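Local coordinates for putative vitamin-B12 independent methionine synthase family protein (Listeria monocytogenes, PDB 1YPX) that probably transfers a methyl group from a methylated folate to homocysteine with the help of zinc, as cobalamin-independent methionine synthases do, though its activity is only putative, at residues A9-S14 with V56-I61; A133-P138 with Q174-A179; T189-L194 with E258-K263. All blocks are in the same frame, centred on the assembly; numbering follows the deposited sequence.

Contact 1: residues A9-S14 with V56-I61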
ATOM      1  N   ALA A   9      15.504  -0.252  -2.225  1.00 46.46           N
ATOM      2  CA  ALA A   9      15.090   1.141  -2.061  1.00 46.92           C
ATOM      3  C   ALA A   9      13.710   1.192  -2.699  1.00 47.23           C
ATOM      4  O   ALA A   9      13.575   1.239  -3.923  1.00 51.31           O
ATOM      5  CB  ALA A   9      16.035   2.086  -2.776  1.00 45.44           C
ATOM      6  N   ASP A  10      12.685   1.153  -1.859  1.00 44.95           N
ATOM      7  CA  ASP A  10      11.311   1.154  -2.330  1.00 41.43           C
ATOM      8  C   ASP A  10      10.560   2.218  -1.530  1.00 41.54           C
ATOM      9  O   ASP A  10      11.149   2.874  -0.670  1.00 39.15           O
ATOM     10  CB  ASP A  10      10.716  -0.230  -2.086  1.00 39.83           C
ATOM     11  CG  ASP A  10       9.698  -0.628  -3.132  1.00 40.49           C
ATOM     12  OD1 ASP A  10       8.874   0.237  -3.515  1.00 42.04           O
ATOM     13  OD2 ASP A  10       9.716  -1.807  -3.555  1.00 35.13           O
ATOM     14  N   HIS A  11       9.272   2.404  -1.813  1.00 41.04           N
ATOM     15  CA  HIS A  11       8.478   3.387  -1.083  1.00 40.78           C
ATOM     16  C   HIS A  11       7.008   3.003  -1.052  1.00 41.45           C
ATOM     17  O   HIS A  11       6.519   2.338  -1.964  1.00 44.17           O
ATOM     18  CB  HIS A  11       8.669   4.786  -1.684  1.00 39.08           C
ATOM     19  CG  HIS A  11       8.174   4.932  -3.090  1.00 37.62           C
ATOM     20  ND1 HIS A  11       7.031   5.636  -3.406  1.00 34.91           N
ATOM     21  CD2 HIS A  11       8.695   4.513  -4.267  1.00 37.64           C
ATOM     22  CE1 HIS A  11       6.873   5.647  -4.718  1.00 37.58           C
ATOM     23  NE2 HIS A  11       7.871   4.971  -5.264  1.00 36.54           N
ATOM     24  N   VAL A  12       6.310   3.414   0.007  1.00 41.32           N
ATOM     25  CA  VAL A  12       4.896   3.085   0.185  1.00 37.84           C
ATOM     26  C   VAL A  12       4.047   3.402  -1.043  1.00 36.97           C
ATOM     27  O   VAL A  12       3.250   2.566  -1.475  1.00 34.31           O
ATOM     28  CB  VAL A  12       4.316   3.800   1.436  1.00 38.64           C
ATOM     29  CG1 VAL A  12       2.797   3.598   1.521  1.00 37.98           C
ATOM     30  CG2 VAL A  12       4.974   3.239   2.684  1.00 37.85           C
ATOM     31  N   GLY A  13       4.212   4.603  -1.597  1.00 36.21           N
ATOM     32  CA  GLY A  13       3.443   4.966  -2.772  1.00 35.25           C
ATOM     33  C   GLY A  13       2.887   6.375  -2.897  1.00 35.71           C
ATOM     34  O   GLY A  13       3.068   7.007  -3.940  1.00 37.96           O
ATOM     35  N   SER A  14       2.206   6.893  -1.882  1.00 34.59           N
ATOM     36  CA  SER A  14       1.653   8.242  -2.032  1.00 37.66           C
ATOM     37  C   SER A  14       2.738   9.308  -2.096  1.00 38.04           C
ATOM     38  O   SER A  14       3.730   9.236  -1.382  1.00 37.54           O
ATOM     39  CB  SER A  14       0.704   8.583  -0.882  1.00 40.37           C
ATOM     40  OG  SER A  14       1.436   8.923   0.281  1.00 41.82           O
ATOM     41  N   VAL A  56      15.268  10.199  -9.054  1.00 46.46           N
ATOM     42  CA  VAL A  56      15.820  10.038  -7.712  1.00 41.63           C
ATOM     43  C   VAL A  56      16.493   8.678  -7.618  1.00 40.73           C
ATOM     44  O   VAL A  56      17.355   8.477  -6.775  1.00 44.18           O
ATOM     45  CB  VAL A  56      14.748  10.180  -6.573  1.00 42.16           C
ATOM     46  CG1 VAL A  56      14.217  11.604  -6.536  1.00 37.46           C
ATOM     47  CG2 VAL A  56      13.615   9.170  -6.749  1.00 39.54           C
ATOM     48  N   GLY A  57      16.106   7.748  -8.490  1.00 39.02           N
ATOM     49  CA  GLY A  57      16.733   6.439  -8.490  1.00 37.37           C
ATOM     50  C   GLY A  57      15.768   5.312  -8.240  1.00 39.29           C
ATOM     51  O   GLY A  57      16.104   4.136  -8.414  1.00 39.97           O
ATOM     52  N   LEU A  58      14.563   5.672  -7.823  1.00 40.69           N
ATOM     53  CA  LEU A  58      13.526   4.692  -7.532  1.00 42.98           C
ATOM     54  C   LEU A  58      13.289   3.747  -8.708  1.00 45.11           C
ATOM     55  O   LEU A  58      13.415   4.132  -9.869  1.00 44.62           O
ATOM     56  CB  LEU A  58      12.242   5.427  -7.154  1.00 42.14           C
ATOM     57  CG  LEU A  58      12.018   5.744  -5.666  1.00 44.61           C
ATOM     58  CD1 LEU A  58      13.329   5.869  -4.882  1.00 43.18           C
ATOM     59  CD2 LEU A  58      11.206   7.022  -5.581  1.00 41.98           C
ATOM     60  N   LYS A  59      12.988   2.494  -8.399  1.00 49.37           N
ATOM     61  CA  LYS A  59      12.730   1.519  -9.448  1.00 53.33           C
ATOM     62  C   LYS A  59      11.216   1.347  -9.561  1.00 53.70           C
ATOM     63  O   LYS A  59      10.668   1.220 -10.663  1.00 55.67           O
ATOM     64  CB  LYS A  59      13.406   0.177  -9.132  1.00 55.38           C
ATOM     65  CG  LYS A  59      13.371  -0.810 -10.297  1.00 59.54           C
ATOM     66  CD  LYS A  59      14.158  -2.079 -10.005  1.00 61.88           C
ATOM     67  CE  LYS A  59      14.375  -2.920 -11.276  1.00 63.09           C
ATOM     68  NZ  LYS A  59      15.360  -2.303 -12.229  1.00 58.94           N
ATOM     69  N   SER A  60      10.539   1.360  -8.416  1.00 50.78           N
ATOM     70  CA  SER A  60       9.093   1.238  -8.409  1.00 48.89           C
ATOM     71  C   SER A  60       8.542   2.657  -8.507  1.00 46.04           C
ATOM     72  O   SER A  60       9.009   3.558  -7.805  1.00 43.22           O
ATOM     73  CB  SER A  60       8.603   0.564  -7.122  1.00 51.39           C
ATOM     74  OG  SER A  60       8.662   1.461  -6.031  1.00 56.38           O
ATOM     75  N   ILE A  61       7.564   2.849  -9.394  1.00 42.17           N
ATOM     76  CA  ILE A  61       6.948   4.157  -9.619  1.00 41.22           C
ATOM     77  C   ILE A  61       5.419   4.099  -9.435  1.00 40.94           C
ATOM     78  O   ILE A  61       4.763   3.148  -9.875  1.00 38.98           O
ATOM     79  CB  ILE A  61       7.313   4.703 -11.068  1.00 40.61           C
ATOM     80  CG1 ILE A  61       8.761   5.231 -11.122  1.00 42.04           C
ATOM     81  CG2 ILE A  61       6.436   5.870 -11.435  1.00 36.79           C
ATOM     82  CD1 ILE A  61       9.885   4.181 -11.022  1.00 37.83           C
TER
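The imidazole of His11 lies against the branched end of Leu58 and reaches past it to the backbone of Ser60. Its CD2 sits 3.8 Å from CD2 of Leu58, the methyl coming in obliquely to the ring. The NE2-H of His11 bonds to the carbonyl O of Ser60 at 3.1 Å. That oxygen lies near the plane of the imidazole, 8° out of it, whereas seen from Ser60 the nitrogen stands well above the carbonyl plane. His11 CG is set between its own backbone N and carbonyl carbon (chi1 64°), which swings the ring toward residues 56-61. Histidine suits the place because one flat ring offers both an N-H donor and carbon surface for leucine.

Asp10 supplies the second grip. Its OD1 accepts from the hydroxyl OG of Ser60 at 2.8 Å, the serine arriving 47° out of the carboxylate plane, and also from the backbone N of His11 at 2.8 Å, on the anti lone pair. Two bonds thus fix OD1, while OD2 is held by Tyr183 OH and Phe7 N. The small Ser60 lets the carboxylate come close, and Gly57 ends the preceding helix in a Schellman motif. Since Asp10 also pairs through its backbone with Leu330, residues 9-14 lie between strands 60-61 and 328-332, the outermost of the parallel sheet, consistent with the place where a TIM-type barrel closes.

Contact 2: residues A133-P138 with Q174-A179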
ATOM      1  N   ALA A 133       5.677  -0.439 -12.478  1.00 41.89           N
ATOM      2  CA  ALA A 133       4.562   0.366 -12.000  1.00 40.64           C
ATOM      3  C   ALA A 133       3.980  -0.262 -10.741  1.00 38.33           C
ATOM      4  O   ALA A 133       3.633  -1.437 -10.743  1.00 38.78           O
ATOM      5  CB  ALA A 133       3.480   0.475 -13.080  1.00 37.51           C
ATOM      6  N   LYS A 134       3.880   0.515  -9.670  1.00 36.64           N
ATOM      7  CA  LYS A 134       3.324   0.013  -8.422  1.00 38.87           C
ATOM      8  C   LYS A 134       1.915   0.587  -8.230  1.00 39.19           C
ATOM      9  O   LYS A 134       1.699   1.790  -8.385  1.00 42.38           O
ATOM     10  CB  LYS A 134       4.233   0.410  -7.254  1.00 39.41           C
ATOM     11  CG  LYS A 134       3.773  -0.079  -5.885  1.00 43.89           C
ATOM     12  CD  LYS A 134       4.809   0.240  -4.807  1.00 45.67           C
ATOM     13  CE  LYS A 134       4.336  -0.184  -3.424  1.00 47.86           C
ATOM     14  NZ  LYS A 134       5.384   0.028  -2.380  1.00 46.46           N
ATOM     15  N   GLN A 135       0.955  -0.274  -7.920  1.00 35.61           N
ATOM     16  CA  GLN A 135      -0.423   0.159  -7.707  1.00 36.21           C
ATOM     17  C   GLN A 135      -0.817  -0.138  -6.256  1.00 37.22           C
ATOM     18  O   GLN A 135      -0.531  -1.219  -5.748  1.00 39.89           O
ATOM     19  CB  GLN A 135      -1.361  -0.578  -8.687  1.00 37.43           C
ATOM     20  CG  GLN A 135      -2.870  -0.411  -8.434  1.00 36.69           C
ATOM     21  CD  GLN A 135      -3.347   1.017  -8.606  1.00 36.39           C
ATOM     22  OE1 GLN A 135      -3.429   1.534  -9.715  1.00 38.13           O
ATOM     23  NE2 GLN A 135      -3.672   1.657  -7.502  1.00 39.00           N
ATOM     24  N   THR A 136      -1.451   0.819  -5.586  1.00 35.22           N
ATOM     25  CA  THR A 136      -1.866   0.629  -4.199  1.00 35.45           C
ATOM     26  C   THR A 136      -3.387   0.715  -4.074  1.00 35.79           C
ATOM     27  O   THR A 136      -4.015   1.603  -4.649  1.00 35.48           O
ATOM     28  CB  THR A 136      -1.266   1.739  -3.249  1.00 36.35           C
ATOM     29  OG1 THR A 136      -1.885   3.009  -3.531  1.00 34.58           O
ATOM     30  CG2 THR A 136       0.239   1.884  -3.452  1.00 35.56           C
ATOM     31  N   ILE A 137      -3.977  -0.212  -3.333  1.00 34.18           N
ATOM     32  CA  ILE A 137      -5.410  -0.181  -3.096  1.00 35.18           C
ATOM     33  C   ILE A 137      -5.549  -0.557  -1.636  1.00 34.83           C
ATOM     34  O   ILE A 137      -4.612  -1.090  -1.044  1.00 33.07           O
ATOM     35  CB  ILE A 137      -6.211  -1.216  -3.963  1.00 35.75           C
ATOM     36  CG1 ILE A 137      -5.831  -2.646  -3.565  1.00 33.10           C
ATOM     37  CG2 ILE A 137      -5.920  -1.004  -5.451  1.00 34.67           C
ATOM     38  CD1 ILE A 137      -6.563  -3.699  -4.364  1.00 34.32           C
ATOM     39  N   PRO A 138      -6.696  -0.236  -1.018  1.00 35.73           N
ATOM     40  CA  PRO A 138      -6.850  -0.607   0.389  1.00 37.70           C
ATOM     41  C   PRO A 138      -7.012  -2.102   0.490  1.00 39.01           C
ATOM     42  O   PRO A 138      -7.396  -2.772  -0.476  1.00 41.46           O
ATOM     43  CB  PRO A 138      -8.124   0.122   0.818  1.00 37.87           C
ATOM     44  CG  PRO A 138      -8.874   0.299  -0.469  1.00 37.79           C
ATOM     45  CD  PRO A 138      -7.771   0.679  -1.429  1.00 35.44           C
ATOM     46  N   GLN A 174      -7.099  -9.761 -10.570  1.00 47.15           N
ATOM     47  CA  GLN A 174      -6.993 -10.302 -11.907  1.00 46.67           C
ATOM     48  C   GLN A 174      -7.116  -9.164 -12.923  1.00 46.88           C
ATOM     49  O   GLN A 174      -6.342  -9.086 -13.890  1.00 46.24           O
ATOM     50  CB  GLN A 174      -8.089 -11.351 -12.132  1.00 47.86           C
ATOM     51  CG  GLN A 174      -7.823 -12.308 -13.284  1.00 46.02           C
ATOM     52  CD  GLN A 174      -6.503 -13.048 -13.140  1.00 47.57           C
ATOM     53  OE1 GLN A 174      -6.248 -13.702 -12.120  1.00 50.38           O
ATOM     54  NE2 GLN A 174      -5.653 -12.949 -14.160  1.00 45.13           N
ATOM     55  N   ALA A 175      -8.067  -8.263 -12.702  1.00 46.35           N
ATOM     56  CA  ALA A 175      -8.245  -7.147 -13.628  1.00 45.37           C
ATOM     57  C   ALA A 175      -6.994  -6.278 -13.688  1.00 44.50           C
ATOM     58  O   ALA A 175      -6.656  -5.771 -14.757  1.00 46.62           O
ATOM     59  CB  ALA A 175      -9.454  -6.310 -13.225  1.00 45.88           C
ATOM     60  N   PHE A 176      -6.318  -6.104 -12.545  1.00 43.90           N
ATOM     61  CA  PHE A 176      -5.074  -5.311 -12.477  1.00 43.00           C
ATOM     62  C   PHE A 176      -3.958  -6.069 -13.177  1.00 43.30           C
ATOM     63  O   PHE A 176      -3.172  -5.494 -13.935  1.00 41.20           O
ATOM     64  CB  PHE A 176      -4.642  -5.050 -11.023  1.00 38.48           C
ATOM     65  CG  PHE A 176      -5.198  -3.782 -10.444  1.00 35.99           C
ATOM     66  CD1 PHE A 176      -4.819  -2.545 -10.938  1.00 35.14           C
ATOM     67  CD2 PHE A 176      -6.120  -3.822  -9.416  1.00 33.81           C
ATOM     68  CE1 PHE A 176      -5.348  -1.371 -10.408  1.00 30.15           C
ATOM     69  CE2 PHE A 176      -6.652  -2.652  -8.887  1.00 30.49           C
ATOM     70  CZ  PHE A 176      -6.267  -1.431  -9.385  1.00 29.50           C
ATOM     71  N   TYR A 177      -3.885  -7.369 -12.910  1.00 44.93           N
ATOM     72  CA  TYR A 177      -2.858  -8.176 -13.541  1.00 47.71           C
ATOM     73  C   TYR A 177      -3.014  -8.057 -15.046  1.00 48.49           C
ATOM     74  O   TYR A 177      -2.085  -7.663 -15.741  1.00 48.48           O
ATOM     75  CB  TYR A 177      -2.982  -9.637 -13.129  1.00 48.09           C
ATOM     76  CG  TYR A 177      -1.910 -10.492 -13.739  1.00 50.93           C
ATOM     77  CD1 TYR A 177      -0.656 -10.604 -13.150  1.00 53.43           C
ATOM     78  CD2 TYR A 177      -2.141 -11.174 -14.926  1.00 53.02           C
ATOM     79  CE1 TYR A 177       0.345 -11.385 -13.733  1.00 54.00           C
ATOM     80  CE2 TYR A 177      -1.153 -11.951 -15.513  1.00 54.84           C
ATOM     81  CZ  TYR A 177       0.083 -12.056 -14.916  1.00 54.44           C
ATOM     82  OH  TYR A 177       1.047 -12.837 -15.519  1.00 56.82           O
ATOM     83  N   ASP A 178      -4.205  -8.378 -15.540  1.00 49.11           N
ATOM     84  CA  ASP A 178      -4.483  -8.314 -16.973  1.00 49.47           C
ATOM     85  C   ASP A 178      -4.078  -6.969 -17.554  1.00 49.65           C
ATOM     86  O   ASP A 178      -3.592  -6.895 -18.688  1.00 52.33           O
ATOM     87  CB  ASP A 178      -5.970  -8.548 -17.237  1.00 50.32           C
ATOM     88  CG  ASP A 178      -6.480  -9.834 -16.618  1.00 52.84           C
ATOM     89  OD1 ASP A 178      -7.713 -10.042 -16.613  1.00 55.47           O
ATOM     90  OD2 ASP A 178      -5.657 -10.644 -16.138  1.00 55.78           O
ATOM     91  N   ALA A 179      -4.291  -5.904 -16.784  1.00 47.34           N
ATOM     92  CA  ALA A 179      -3.951  -4.553 -17.219  1.00 44.90           C
ATOM     93  C   ALA A 179      -2.442  -4.396 -17.289  1.00 45.18           C
ATOM     94  O   ALA A 179      -1.929  -3.400 -17.811  1.00 44.00           O
ATOM     95  CB  ALA A 179      -4.541  -3.530 -16.261  1.00 45.58           C
TER
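Strand 132-138 and helix 158-178 form one beta-alpha layer of the TIM-barrel-like fold, in which helices pack on the outer side of the parallel strands; in this pair the helix contributes Phe176. Its ring projects toward the strand and rests on two residues two apart, Gln135 and Ile137, whose CB atoms point at the helix.

The closer partner is Gln135. Its aliphatic CG approaches CE1 of Phe176 at 3.3 Å, and the amide follows, with OE1 3.5 Å from the same CE1. The two side chains cross at about a right angle, and the amide plane is turned 40° from the ring. With CG anti to the backbone N (chi1 170°), the chain sets out toward the helix; the bend at chi2 then folds the amide back beside the strand. Ile137 comes from the same side of the ring, farther round its rim: its CG2 methyl lies 3.9 Å from CE2 of Phe176, the two side chains sliding past each other in opposite directions. Both partners approach the ring obliquely. Around them Phe75, Phe116 and Leu184 complete an apolar setting.

Phenylalanine suits the helix site because its ring covers most of the 8.6 Å between CA of Phe176 and CA of Gln135, CB and CG of the glutamine making up the rest; the branched Ile137 suits a strand. No hydrogen bond crosses between the two segments, so van der Waals and hydrophobic contact, with Gln135 offering its CG and, at the ring rim, its amide, probably accounts for their adhesion.

Contact 3: residues T189-L194 with E258-K263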
ATOM      1  N   THR A 189      -4.613  -0.237   7.395  1.00 59.40           N
ATOM      2  CA  THR A 189      -4.376   0.478   8.635  1.00 63.34           C
ATOM      3  C   THR A 189      -5.239  -0.048   9.778  1.00 65.62           C
ATOM      4  O   THR A 189      -5.269   0.550  10.854  1.00 66.34           O
ATOM      5  CB  THR A 189      -4.656   1.977   8.468  1.00 64.04           C
ATOM      6  OG1 THR A 189      -4.245   2.669   9.652  1.00 68.40           O
ATOM      7  CG2 THR A 189      -6.138   2.224   8.245  1.00 64.38           C
ATOM      8  N   SER A 190      -5.921  -1.171   9.542  1.00 66.90           N
ATOM      9  CA  SER A 190      -6.806  -1.766  10.542  1.00 67.99           C
ATOM     10  C   SER A 190      -6.088  -2.523  11.655  1.00 69.68           C
ATOM     11  O   SER A 190      -6.543  -2.529  12.797  1.00 70.85           O
ATOM     12  CB  SER A 190      -7.840  -2.694   9.871  1.00 66.21           C
ATOM     13  OG  SER A 190      -7.270  -3.906   9.404  1.00 62.86           O
ATOM     14  N   TRP A 191      -4.966  -3.153  11.333  1.00 71.62           N
ATOM     15  CA  TRP A 191      -4.221  -3.908  12.329  1.00 73.03           C
ATOM     16  C   TRP A 191      -3.650  -3.015  13.424  1.00 74.80           C
ATOM     17  O   TRP A 191      -3.526  -3.443  14.566  1.00 75.15           O
ATOM     18  CB  TRP A 191      -3.088  -4.692  11.664  1.00 72.15           C
ATOM     19  CG  TRP A 191      -3.544  -5.558  10.525  1.00 70.26           C
ATOM     20  CD1 TRP A 191      -3.794  -5.162   9.251  1.00 69.04           C
ATOM     21  CD2 TRP A 191      -3.812  -6.967  10.571  1.00 70.87           C
ATOM     22  NE1 TRP A 191      -4.201  -6.234   8.493  1.00 70.36           N
ATOM     23  CE2 TRP A 191      -4.220  -7.355   9.277  1.00 70.26           C
ATOM     24  CE3 TRP A 191      -3.747  -7.937  11.579  1.00 68.64           C
ATOM     25  CZ2 TRP A 191      -4.561  -8.674   8.962  1.00 69.94           C
ATOM     26  CZ3 TRP A 191      -4.084  -9.242  11.267  1.00 68.15           C
ATOM     27  CH2 TRP A 191      -4.486  -9.601   9.966  1.00 69.49           C
ATOM     28  N   SER A 192      -3.303  -1.779  13.084  1.00 77.78           N
ATOM     29  CA  SER A 192      -2.742  -0.865  14.077  1.00 80.07           C
ATOM     30  C   SER A 192      -3.718  -0.648  15.231  1.00 82.68           C
ATOM     31  O   SER A 192      -3.308  -0.516  16.384  1.00 82.63           O
ATOM     32  CB  SER A 192      -2.384   0.484  13.438  1.00 78.77           C
ATOM     33  OG  SER A 192      -3.532   1.216  13.048  1.00 77.97           O
ATOM     34  N   TYR A 193      -5.010  -0.626  14.920  1.00 85.85           N
ATOM     35  CA  TYR A 193      -6.026  -0.421  15.942  1.00 89.45           C
ATOM     36  C   TYR A 193      -5.952  -1.429  17.080  1.00 90.90           C
ATOM     37  O   TYR A 193      -5.967  -1.050  18.251  1.00 91.13           O
ATOM     38  CB  TYR A 193      -7.419  -0.454  15.321  1.00 91.63           C
ATOM     39  CG  TYR A 193      -7.735   0.770  14.499  1.00 95.19           C
ATOM     40  CD1 TYR A 193      -7.278   0.891  13.185  1.00 96.01           C
ATOM     41  CD2 TYR A 193      -8.491   1.813  15.038  1.00 95.93           C
ATOM     42  CE1 TYR A 193      -7.572   2.021  12.424  1.00 97.27           C
ATOM     43  CE2 TYR A 193      -8.789   2.946  14.288  1.00 97.51           C
ATOM     44  CZ  TYR A 193      -8.328   3.042  12.981  1.00 97.96           C
ATOM     45  OH  TYR A 193      -8.646   4.149  12.230  1.00 98.94           O
ATOM     46  N   LEU A 194      -5.883  -2.711  16.741  1.00 92.42           N
ATOM     47  CA  LEU A 194      -5.795  -3.748  17.762  1.00 94.19           C
ATOM     48  C   LEU A 194      -4.345  -3.996  18.179  1.00 95.53           C
ATOM     49  O   LEU A 194      -3.913  -5.145  18.299  1.00 95.59           O
ATOM     50  CB  LEU A 194      -6.424  -5.055  17.260  1.00 94.76           C
ATOM     51  CG  LEU A 194      -5.947  -5.685  15.946  1.00 95.03           C
ATOM     52  CD1 LEU A 194      -6.429  -7.124  15.863  1.00 95.07           C
ATOM     53  CD2 LEU A 194      -6.466  -4.888  14.767  1.00 95.30           C
ATOM     54  N   GLU A 258       2.168 -12.334  14.816  1.00 85.31           N
ATOM     55  CA  GLU A 258       2.171 -13.788  14.669  1.00 85.64           C
ATOM     56  C   GLU A 258       1.474 -14.210  13.383  1.00 84.60           C
ATOM     57  O   GLU A 258       2.058 -14.900  12.546  1.00 84.31           O
ATOM     58  CB  GLU A 258       1.465 -14.427  15.864  1.00 87.83           C
ATOM     59  CG  GLU A 258       1.917 -13.878  17.209  1.00 92.43           C
ATOM     60  CD  GLU A 258       3.381 -14.168  17.511  1.00 93.77           C
ATOM     61  OE1 GLU A 258       4.253 -13.697  16.744  1.00 93.87           O
ATOM     62  OE2 GLU A 258       3.654 -14.864  18.519  1.00 93.53           O
ATOM     63  N   THR A 259       0.223 -13.783  13.237  1.00 83.85           N
ATOM     64  CA  THR A 259      -0.586 -14.110  12.065  1.00 83.43           C
ATOM     65  C   THR A 259      -0.177 -13.291  10.836  1.00 82.42           C
ATOM     66  O   THR A 259      -0.419 -13.698   9.700  1.00 81.41           O
ATOM     67  CB  THR A 259      -2.091 -13.866  12.347  1.00 83.45           C
ATOM     68  OG1 THR A 259      -2.408 -12.488  12.115  1.00 83.40           O
ATOM     69  CG2 THR A 259      -2.423 -14.208  13.801  1.00 83.83           C
ATOM     70  N   LEU A 260       0.442 -12.137  11.082  1.00 81.18           N
ATOM     71  CA  LEU A 260       0.888 -11.254  10.014  1.00 79.35           C
ATOM     72  C   LEU A 260       2.129 -11.760   9.287  1.00 78.15           C
ATOM     73  O   LEU A 260       2.166 -11.806   8.059  1.00 79.05           O
ATOM     74  CB  LEU A 260       1.164  -9.848  10.559  1.00 79.17           C
ATOM     75  CG  LEU A 260       0.125  -8.765  10.237  1.00 78.22           C
ATOM     76  CD1 LEU A 260       0.638  -7.405  10.678  1.00 77.22           C
ATOM     77  CD2 LEU A 260      -0.147  -8.748   8.744  1.00 79.41           C
ATOM     78  N   PHE A 261       3.157 -12.140  10.028  1.00 76.15           N
ATOM     79  CA  PHE A 261       4.363 -12.614   9.373  1.00 74.08           C
ATOM     80  C   PHE A 261       4.444 -14.135   9.301  1.00 72.60           C
ATOM     81  O   PHE A 261       5.311 -14.684   8.622  1.00 72.82           O
ATOM     82  CB  PHE A 261       5.590 -12.044  10.080  1.00 74.38           C
ATOM     83  CG  PHE A 261       5.520 -10.561  10.300  1.00 74.51           C
ATOM     84  CD1 PHE A 261       5.145  -9.707   9.270  1.00 73.07           C
ATOM     85  CD2 PHE A 261       5.828 -10.019  11.543  1.00 75.48           C
ATOM     86  CE1 PHE A 261       5.075  -8.332   9.479  1.00 73.66           C
ATOM     87  CE2 PHE A 261       5.763  -8.644  11.763  1.00 73.77           C
ATOM     88  CZ  PHE A 261       5.387  -7.799  10.730  1.00 74.03           C
ATOM     89  N   GLY A 262       3.535 -14.817   9.988  1.00 70.74           N
ATOM     90  CA  GLY A 262       3.554 -16.267   9.961  1.00 69.35           C
ATOM     91  C   GLY A 262       2.428 -16.903   9.167  1.00 69.18           C
ATOM     92  O   GLY A 262       2.624 -17.930   8.518  1.00 68.92           O
ATOM     93  N   LYS A 263       1.250 -16.289   9.200  1.00 68.52           N
ATOM     94  CA  LYS A 263       0.090 -16.827   8.503  1.00 67.72           C
ATOM     95  C   LYS A 263      -0.264 -16.162   7.168  1.00 66.40           C
ATOM     96  O   LYS A 263      -0.711 -16.829   6.233  1.00 66.00           O
ATOM     97  CB  LYS A 263      -1.121 -16.778   9.439  1.00 69.38           C
ATOM     98  CG  LYS A 263      -0.966 -17.613  10.706  1.00 70.47           C
ATOM     99  CD  LYS A 263      -2.245 -17.613  11.548  1.00 72.10           C
ATOM    100  CE  LYS A 263      -2.068 -18.407  12.850  1.00 72.46           C
ATOM    101  NZ  LYS A 263      -3.238 -18.291  13.772  1.00 70.56           N
TER
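Trp191 packs its indole against Leu260, bringing together two short helices, 190-193 and 258-261, that follow strands 183-188 and 233-238 of the TIM-barrel-like fold. The close part of the contact is this pair. Methyl CD2 of Leu260 stands over the centre of the indole, 4.3 Å above its plane, and CG lies over the same face, 4.2 Å from Trp191 CE3. It is an aliphatic methyl set over the face of the indole, an arrangement that leucine's forked end suits well. CA of Trp191 and CA of Leu260 are 9.2 Å apart, and the indole and the leucine side chain bridge the distance. Trp191 CG is anti to the carbonyl carbon (chi1 -53°), a setting that carries the ring across toward helix 258-261. Met236 and Ile238 of strand 233-238 touch both the tryptophan and the leucine, so the pair is part of an apolar layer against that strand, where a large flat ring can cover several neighbours at once.

The other part is looser and rests on Thr259, which is partly exposed and has Gln214 of helix 213-224 beside it. Its hydroxyl side is turned to the rim of the indole, yet no hydrogen bond passes between the segments; a small polar residue suits such a partly exposed border. Helix 190-193 itself is weakly bonded, but Ser192 OG donates to the carbonyl O of Thr189 at 2.9 Å, and Asp188 takes a bond from Ser190 OG and a weak one from Trp191 NE1. At the border, Thr259 OG1 makes a single marginal approach to the six-membered ring of Trp191, coming in obliquely, 3.8 Å from CZ3.

How the contacts relate
The three contacts follow one another along the chain, each closing before the next opens, and all lie in the one catalytic domain. Contacts 1 and 2 adjoin, their centres 16 Å apart: strands 60-61 and 132-138 are neighbours in the parallel sheet, and Lys134 joins them through its backbone N to Ile61 O and through NZ to His11 O. Contact 3 stands apart, its centre 24 Å from that of contact 1, across the middle of the chain, and 23 Å from that of contact 2. Strand 183-188, beside 132-138 in the sheet, leads into its first helix. Together they sample a loop beside the edge strand, an outer helix on a strand, and the segments that follow two strands of a TIM-barrel-like domain.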